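Fatty acid amide hydrolase (Candida albicans, PDB 6KVR) probably hydrolyses monocarboxylic acid amides, fatty acid amides presumably among them, to the acid and ammonium, as a serine hydrolase of the amidase family. Local coordinates at residues V3-F8 with L415-K420; G317-W320 with T325-P328. All coordinates share one frame; numbering follows the deposited sequence.

Contact 1 of 2, residues V3-F8 with L415-K420; sequences VSYETF and LTKLTK
Tyr5 lays one face of its phenol ring against the side chain of Lys417, and this pair makes up most of the 165 Å² buried between 3-8 and 415-420. The lysine methylenes carry the touch. CE stands over the middle of the ring, 3.8 Å from the Tyr5 centroid and 11° off the normal, which meets the criterion for a CH-pi contact. Further back along the chain, Lys417 CG comes to 3.5 Å from Tyr5 CZ, at the hydroxyl-bearing end. The aliphatic chain therefore runs over the ring from its far end inward. Two torsions explain this: Lys417 sends CG away from its own N (chi1 175°) and stays extended beyond it, while Tyr5 holds CG between N and carbonyl carbon at chi1 88°. The ammonium also lies over the face, Lys417 NZ being 5.0 Å from the centroid of the Tyr5 ring, and adds a cation-pi component at the long end of the range. Its polar needs are met elsewhere, by hydrogen bonds from NZ to Glu476 O and Tyr479 OH, so the ring sees a charge already anchored. Lys420, one turn later in helix 417-423, adds a looser touch through CD, 4.2 Å from Tyr5 OH. Ser4 OG, just ahead of the 3-10 turn 5-8, donates a 2.7 Å hydrogen bond to Glu6 OE1 within it, nearly in line with the carboxylate C-O bond. Phe8, from the same turn, meets Trp421 edge-to-face, a second contact with this same helix. With the nearest pair of CA atoms, Tyr5 and Lys417, 9.2 Å apart, this is a surface tether made mostly by side chains: an aromatic-lysine cation-pi and CH-pi motif joining the N-terminal segment to the first turn of helix 417-423, away from the predicted catalytic residues.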
ATOM      1  N   VAL A   3     -10.748 -21.499  33.221  1.00 38.69           N
ATOM      2  CA  VAL A   3     -10.739 -21.665  31.772  1.00 37.88           C
ATOM      3  C   VAL A   3      -9.522 -22.481  31.369  1.00 38.07           C
ATOM      4  O   VAL A   3      -8.402 -22.209  31.814  1.00 36.18           O
ATOM      5  CB  VAL A   3     -10.750 -20.299  31.056  1.00 36.26           C
ATOM      6  CG1 VAL A   3     -10.663 -20.486  29.551  1.00 30.98           C
ATOM      7  CG2 VAL A   3     -11.990 -19.487  31.433  1.00 33.94           C
ATOM      8  N   SER A   4      -9.740 -23.488  30.531  1.00 43.24           N
ATOM      9  CA  SER A   4      -8.659 -24.216  29.885  1.00 40.72           C
ATOM     10  C   SER A   4      -8.651 -23.864  28.402  1.00 39.69           C
ATOM     11  O   SER A   4      -9.712 -23.724  27.783  1.00 35.17           O
ATOM     12  CB  SER A   4      -8.812 -25.731  30.087  1.00 49.97           C
ATOM     13  OG  SER A   4      -9.329 -26.368  28.928  1.00 51.80           O
ATOM     14  N   TYR A   5      -7.448 -23.717  27.839  1.00 35.40           N
ATOM     15  CA  TYR A   5      -7.321 -23.257  26.460  1.00 35.04           C
ATOM     16  C   TYR A   5      -7.970 -24.214  25.456  1.00 36.70           C
ATOM     17  O   TYR A   5      -8.374 -23.767  24.370  1.00 34.74           O
ATOM     18  CB  TYR A   5      -5.837 -23.025  26.132  1.00 33.63           C
ATOM     19  CG  TYR A   5      -5.104 -24.248  25.629  1.00 33.35           C
ATOM     20  CD1 TYR A   5      -4.785 -25.297  26.486  1.00 34.22           C
ATOM     21  CD2 TYR A   5      -4.737 -24.361  24.293  1.00 34.58           C
ATOM     22  CE1 TYR A   5      -4.103 -26.427  26.020  1.00 35.45           C
ATOM     23  CE2 TYR A   5      -4.064 -25.492  23.817  1.00 33.47           C
ATOM     24  CZ  TYR A   5      -3.751 -26.516  24.685  1.00 37.49           C
ATOM     25  OH  TYR A   5      -3.084 -27.628  24.216  1.00 42.84           O
ATOM     26  N   GLU A   6      -8.124 -25.507  25.805  1.00 32.52           N
ATOM     27  CA  GLU A   6      -8.655 -26.489  24.856  1.00 32.01           C
ATOM     28  C   GLU A   6     -10.101 -26.213  24.445  1.00 34.76           C
ATOM     29  O   GLU A   6     -10.513 -26.649  23.364  1.00 35.65           O
ATOM     30  CB  GLU A   6      -8.567 -27.913  25.422  1.00 28.62           C
ATOM     31  CG  GLU A   6      -7.160 -28.463  25.530  1.00 35.39           C
ATOM     32  CD  GLU A   6      -6.615 -28.359  26.944  1.00 40.06           C
ATOM     33  OE1 GLU A   6      -7.179 -27.577  27.746  1.00 42.89           O
ATOM     34  OE2 GLU A   6      -5.625 -29.058  27.257  1.00 44.84           O
ATOM     35  N   THR A   7     -10.892 -25.518  25.269  1.00 33.70           N
ATOM     36  CA  THR A   7     -12.266 -25.227  24.858  1.00 35.71           C
ATOM     37  C   THR A   7     -12.347 -24.216  23.713  1.00 35.11           C
ATOM     38  O   THR A   7     -13.420 -24.067  23.119  1.00 34.82           O
ATOM     39  CB  THR A   7     -13.107 -24.734  26.052  1.00 40.44           C
ATOM     40  OG1 THR A   7     -12.851 -23.350  26.304  1.00 44.12           O
ATOM     41  CG2 THR A   7     -12.786 -25.527  27.313  1.00 39.39           C
ATOM     42  N   PHE A   8     -11.250 -23.529  23.374  1.00 34.37           N
ATOM     43  CA  PHE A   8     -11.248 -22.662  22.194  1.00 31.90           C
ATOM     44  C   PHE A   8     -10.942 -23.406  20.903  1.00 34.63           C
ATOM     45  O   PHE A   8     -11.136 -22.829  19.826  1.00 33.76           O
ATOM     46  CB  PHE A   8     -10.218 -21.542  22.334  1.00 30.18           C
ATOM     47  CG  PHE A   8     -10.551 -20.536  23.390  1.00 32.98           C
ATOM     48  CD1 PHE A   8     -10.223 -20.770  24.715  1.00 30.60           C
ATOM     49  CD2 PHE A   8     -11.176 -19.345  23.055  1.00 31.28           C
ATOM     50  CE1 PHE A   8     -10.521 -19.842  25.688  1.00 31.65           C
ATOM     51  CE2 PHE A   8     -11.472 -18.417  24.025  1.00 29.63           C
ATOM     52  CZ  PHE A   8     -11.155 -18.676  25.349  1.00 28.81           C
ATOM     53  N   LEU A 415       2.670 -30.640  16.794  1.00 26.69           N
ATOM     54  CA  LEU A 415       2.133 -29.301  17.005  1.00 28.10           C
ATOM     55  C   LEU A 415       2.409 -28.812  18.425  1.00 31.51           C
ATOM     56  O   LEU A 415       2.155 -29.519  19.404  1.00 27.83           O
ATOM     57  CB  LEU A 415       0.636 -29.302  16.731  1.00 26.52           C
ATOM     58  CG  LEU A 415       0.285 -29.532  15.254  1.00 28.14           C
ATOM     59  CD1 LEU A 415      -1.212 -29.462  15.054  1.00 29.46           C
ATOM     60  CD2 LEU A 415       0.980 -28.515  14.366  1.00 23.69           C
ATOM     61  N   THR A 416       2.942 -27.601  18.526  1.00 23.97           N
ATOM     62  CA  THR A 416       3.124 -26.920  19.803  1.00 26.32           C
ATOM     63  C   THR A 416       1.772 -26.452  20.367  1.00 24.24           C
ATOM     64  O   THR A 416       0.782 -26.298  19.641  1.00 25.06           O
ATOM     65  CB  THR A 416       4.101 -25.764  19.573  1.00 33.36           C
ATOM     66  OG1 THR A 416       5.450 -26.276  19.574  1.00 33.31           O
ATOM     67  CG2 THR A 416       3.923 -24.622  20.539  1.00 31.73           C
ATOM     68  N   LYS A 417       1.730 -26.247  21.685  1.00 20.80           N
ATOM     69  CA  LYS A 417       0.494 -25.818  22.340  1.00 26.48           C
ATOM     70  C   LYS A 417      -0.023 -24.494  21.772  1.00 24.47           C
ATOM     71  O   LYS A 417      -1.206 -24.365  21.432  1.00 22.71           O
ATOM     72  CB  LYS A 417       0.716 -25.694  23.852  1.00 24.74           C
ATOM     73  CG  LYS A 417      -0.498 -25.141  24.592  1.00 31.08           C
ATOM     74  CD  LYS A 417      -0.210 -24.857  26.055  1.00 31.29           C
ATOM     75  CE  LYS A 417      -1.234 -23.869  26.599  1.00 34.00           C
ATOM     76  NZ  LYS A 417      -0.833 -23.361  27.928  1.00 33.01           N
ATOM     77  N   LEU A 418       0.839 -23.485  21.690  1.00 21.09           N
ATOM     78  CA  LEU A 418       0.345 -22.210  21.174  1.00 22.65           C
ATOM     79  C   LEU A 418       0.148 -22.233  19.667  1.00 21.69           C
ATOM     80  O   LEU A 418      -0.452 -21.298  19.131  1.00 22.71           O
ATOM     81  CB  LEU A 418       1.275 -21.055  21.583  1.00 17.73           C
ATOM     82  CG  LEU A 418       1.184 -20.736  23.087  1.00 21.37           C
ATOM     83  CD1 LEU A 418       1.976 -19.488  23.484  1.00 23.09           C
ATOM     84  CD2 LEU A 418      -0.292 -20.634  23.554  1.00 19.63           C
ATOM     85  N   THR A 419       0.610 -23.283  18.983  1.00 20.11           N
ATOM     86  CA  THR A 419       0.330 -23.441  17.558  1.00 21.89           C
ATOM     87  C   THR A 419      -1.109 -23.892  17.356  1.00 21.01           C
ATOM     88  O   THR A 419      -1.833 -23.330  16.526  1.00 23.26           O
ATOM     89  CB  THR A 419       1.308 -24.442  16.934  1.00 21.81           C
ATOM     90  OG1 THR A 419       2.557 -23.793  16.683  1.00 26.06           O
ATOM     91  CG2 THR A 419       0.786 -25.005  15.630  1.00 23.64           C
ATOM     92  N   LYS A 420      -1.535 -24.902  18.122  1.00 23.23           N
ATOM     93  CA  LYS A 420      -2.947 -25.262  18.192  1.00 22.60           C
ATOM     94  C   LYS A 420      -3.805 -24.037  18.503  1.00 22.88           C
ATOM     95  O   LYS A 420      -4.885 -23.855  17.934  1.00 20.85           O
ATOM     96  CB  LYS A 420      -3.148 -26.340  19.259  1.00 21.77           C
ATOM     97  CG  LYS A 420      -2.356 -27.633  19.013  1.00 28.18           C
ATOM     98  CD  LYS A 420      -2.584 -28.648  20.148  1.00 33.23           C
ATOM     99  CE  LYS A 420      -2.052 -30.031  19.799  1.00 34.34           C
ATOM    100  NZ  LYS A 420      -2.162 -30.993  20.946  1.00 47.39           N
TER

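Contact 2 of 2, residues G317-W320 with T325-P328; sequences GKPW and TSLP
Trp320 and Ser326 bring their backbones to 4.7 Å between CA atoms, where the chain, having left helix 303-317 through Lys318 with its positive phi of 49°, doubles back so that the irregular segment 325-328 passes beside the 3-10 turn beginning at Pro319. The indole of Trp320 is the centre of the packing. Pro328 CB sits 3.6 Å from the centroid of its five-membered ring and 13° off the normal, a CH-pi contact over the face, while Pro328 CA covers the six-membered part of the same face, 3.5 Å from Trp320 CE3. On the opposite face lies the CA of Lys318, displaced toward the rim, so the indole is sandwiched between aliphatic carbons from both flanks. Its first torsion, chi1 56°, tucks CG between the backbone N and the carbonyl carbon, folding the ring back over Lys318 of its own segment. The side chain also approaches two peptide oxygens, Leu327 O at the ring, 3.4 Å from Trp320 CE3, and Ser326 O at the methylene, 3.2 Å from Trp320 CB. Next to it in the chain, Pro319 CB lies 3.8 Å from Ser326 OG, a van der Waals contact with a hydroxyl whose weak hydrogen bond goes to Asp323 OD2 in the intervening loop. Leu327 points its CB away and packs on Lys275 and Tyr550 of its own chain; Tyr550 of the second subunit packs on Leu327 and Pro328. The chemistry is thus proline-aromatic packing: between the segments, dispersion and CH-pi contacts take the place of polar pairing, while the polar links run outward, from Ser326 to Asp323 and from Trp320 O to Asn452 ND2 of the second subunit.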
ATOM      1  N   GLY A 317      20.015   2.925   2.246  1.00 33.78           N
ATOM      2  CA  GLY A 317      19.795   1.616   1.657  1.00 33.19           C
ATOM      3  C   GLY A 317      18.866   1.636   0.456  1.00 27.81           C
ATOM      4  O   GLY A 317      18.966   0.759  -0.407  1.00 26.97           O
ATOM      5  N   LYS A 318      17.962   2.613   0.385  1.00 26.64           N
ATOM      6  CA  LYS A 318      17.057   2.798  -0.740  1.00 33.78           C
ATOM      7  C   LYS A 318      16.340   1.494  -1.136  1.00 28.11           C
ATOM      8  O   LYS A 318      16.537   0.993  -2.241  1.00 25.24           O
ATOM      9  CB  LYS A 318      17.804   3.366  -1.940  1.00 33.01           C
ATOM     10  CG  LYS A 318      18.437   4.755  -1.736  1.00 38.57           C
ATOM     11  CD  LYS A 318      19.449   5.043  -2.864  1.00 38.54           C
ATOM     12  CE  LYS A 318      20.170   6.366  -2.685  1.00 45.47           C
ATOM     13  NZ  LYS A 318      19.297   7.546  -2.946  1.00 54.61           N
ATOM     14  N   PRO A 319      15.523   0.926  -0.239  1.00 22.74           N
ATOM     15  CA  PRO A 319      14.971  -0.413  -0.509  1.00 24.24           C
ATOM     16  C   PRO A 319      14.093  -0.484  -1.757  1.00 29.08           C
ATOM     17  O   PRO A 319      14.011  -1.556  -2.380  1.00 29.41           O
ATOM     18  CB  PRO A 319      14.154  -0.711   0.754  1.00 19.50           C
ATOM     19  CG  PRO A 319      13.814   0.619   1.295  1.00 20.97           C
ATOM     20  CD  PRO A 319      14.978   1.499   1.000  1.00 22.64           C
ATOM     21  N   TRP A 320      13.421   0.615  -2.132  1.00 23.65           N
ATOM     22  CA  TRP A 320      12.614   0.608  -3.348  1.00 32.36           C
ATOM     23  C   TRP A 320      13.442   0.254  -4.575  1.00 31.06           C
ATOM     24  O   TRP A 320      12.878  -0.204  -5.573  1.00 32.40           O
ATOM     25  CB  TRP A 320      11.920   1.968  -3.559  1.00 28.52           C
ATOM     26  CG  TRP A 320      12.874   3.104  -3.593  1.00 33.39           C
ATOM     27  CD1 TRP A 320      13.473   3.638  -4.698  1.00 33.45           C
ATOM     28  CD2 TRP A 320      13.379   3.836  -2.466  1.00 30.89           C
ATOM     29  NE1 TRP A 320      14.314   4.663  -4.330  1.00 35.68           N
ATOM     30  CE2 TRP A 320      14.273   4.808  -2.967  1.00 34.87           C
ATOM     31  CE3 TRP A 320      13.156   3.770  -1.086  1.00 31.59           C
ATOM     32  CZ2 TRP A 320      14.942   5.712  -2.136  1.00 34.91           C
ATOM     33  CZ3 TRP A 320      13.822   4.676  -0.253  1.00 26.66           C
ATOM     34  CH2 TRP A 320      14.706   5.628  -0.783  1.00 30.94           C
ATOM     35  N   THR A 325       7.731  -3.139  -3.659  1.00 29.58           N
ATOM     36  CA  THR A 325       6.730  -2.822  -2.639  1.00 31.19           C
ATOM     37  C   THR A 325       7.181  -1.685  -1.724  1.00 34.19           C
ATOM     38  O   THR A 325       6.340  -0.972  -1.156  1.00 30.03           O
ATOM     39  CB  THR A 325       6.447  -4.071  -1.798  1.00 36.48           C
ATOM     40  OG1 THR A 325       6.019  -5.138  -2.651  1.00 38.56           O
ATOM     41  CG2 THR A 325       5.371  -3.803  -0.748  1.00 35.81           C
ATOM     42  N   SER A 326       8.488  -1.504  -1.552  1.00 26.91           N
ATOM     43  CA  SER A 326       8.966  -0.511  -0.600  1.00 30.39           C
ATOM     44  C   SER A 326       8.775   0.902  -1.142  1.00 30.18           C
ATOM     45  O   SER A 326       9.099   1.185  -2.298  1.00 31.43           O
ATOM     46  CB  SER A 326      10.434  -0.767  -0.272  1.00 28.18           C
ATOM     47  OG  SER A 326      10.553  -1.912   0.554  1.00 28.53           O
ATOM     48  N   LEU A 327       8.265   1.792  -0.297  1.00 26.85           N
ATOM     49  CA  LEU A 327       7.930   3.148  -0.694  1.00 28.83           C
ATOM     50  C   LEU A 327       9.174   4.035  -0.698  1.00 29.42           C
ATOM     51  O   LEU A 327       9.987   3.976   0.229  1.00 28.48           O
ATOM     52  CB  LEU A 327       6.889   3.749   0.250  1.00 30.05           C
ATOM     53  CG  LEU A 327       5.494   3.121   0.351  1.00 34.97           C
ATOM     54  CD1 LEU A 327       4.637   3.907   1.349  1.00 29.92           C
ATOM     55  CD2 LEU A 327       4.820   3.057  -1.013  1.00 30.87           C
ATOM     56  N   PRO A 328       9.347   4.875  -1.727  1.00 31.37           N
ATOM     57  CA  PRO A 328      10.416   5.886  -1.688  1.00 33.11           C
ATOM     58  C   PRO A 328       9.951   7.152  -0.973  1.00 36.08           C
ATOM     59  O   PRO A 328       9.820   8.221  -1.567  1.00 39.97           O
ATOM     60  CB  PRO A 328      10.712   6.116  -3.173  1.00 32.39           C
ATOM     61  CG  PRO A 328       9.431   5.842  -3.847  1.00 34.38           C
ATOM     62  CD  PRO A 328       8.726   4.775  -3.056  1.00 29.11           C
TER

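From the N terminus, the chain enters contact 1 almost at once, in the loop before helix 20-40, and does not return to it until residues 415-420 at the start of helix 417-423. That closure spans 406 intervening residues, taking in eight of the sheet's eleven strands and the predicted catalytic residues. Contact 2 falls within this span: after helix 303-317 the chain turns back over only four residues, closing a short local loop before strand 343-346. The two loops therefore nest without crossing. Contact 1 and contact 2 do not touch: their centres are 39 Å apart and their nearest atoms about 27 Å apart. Contact 1 fastens the N-terminal segment to the body; contact 2 shapes a loop that meets the second subunit.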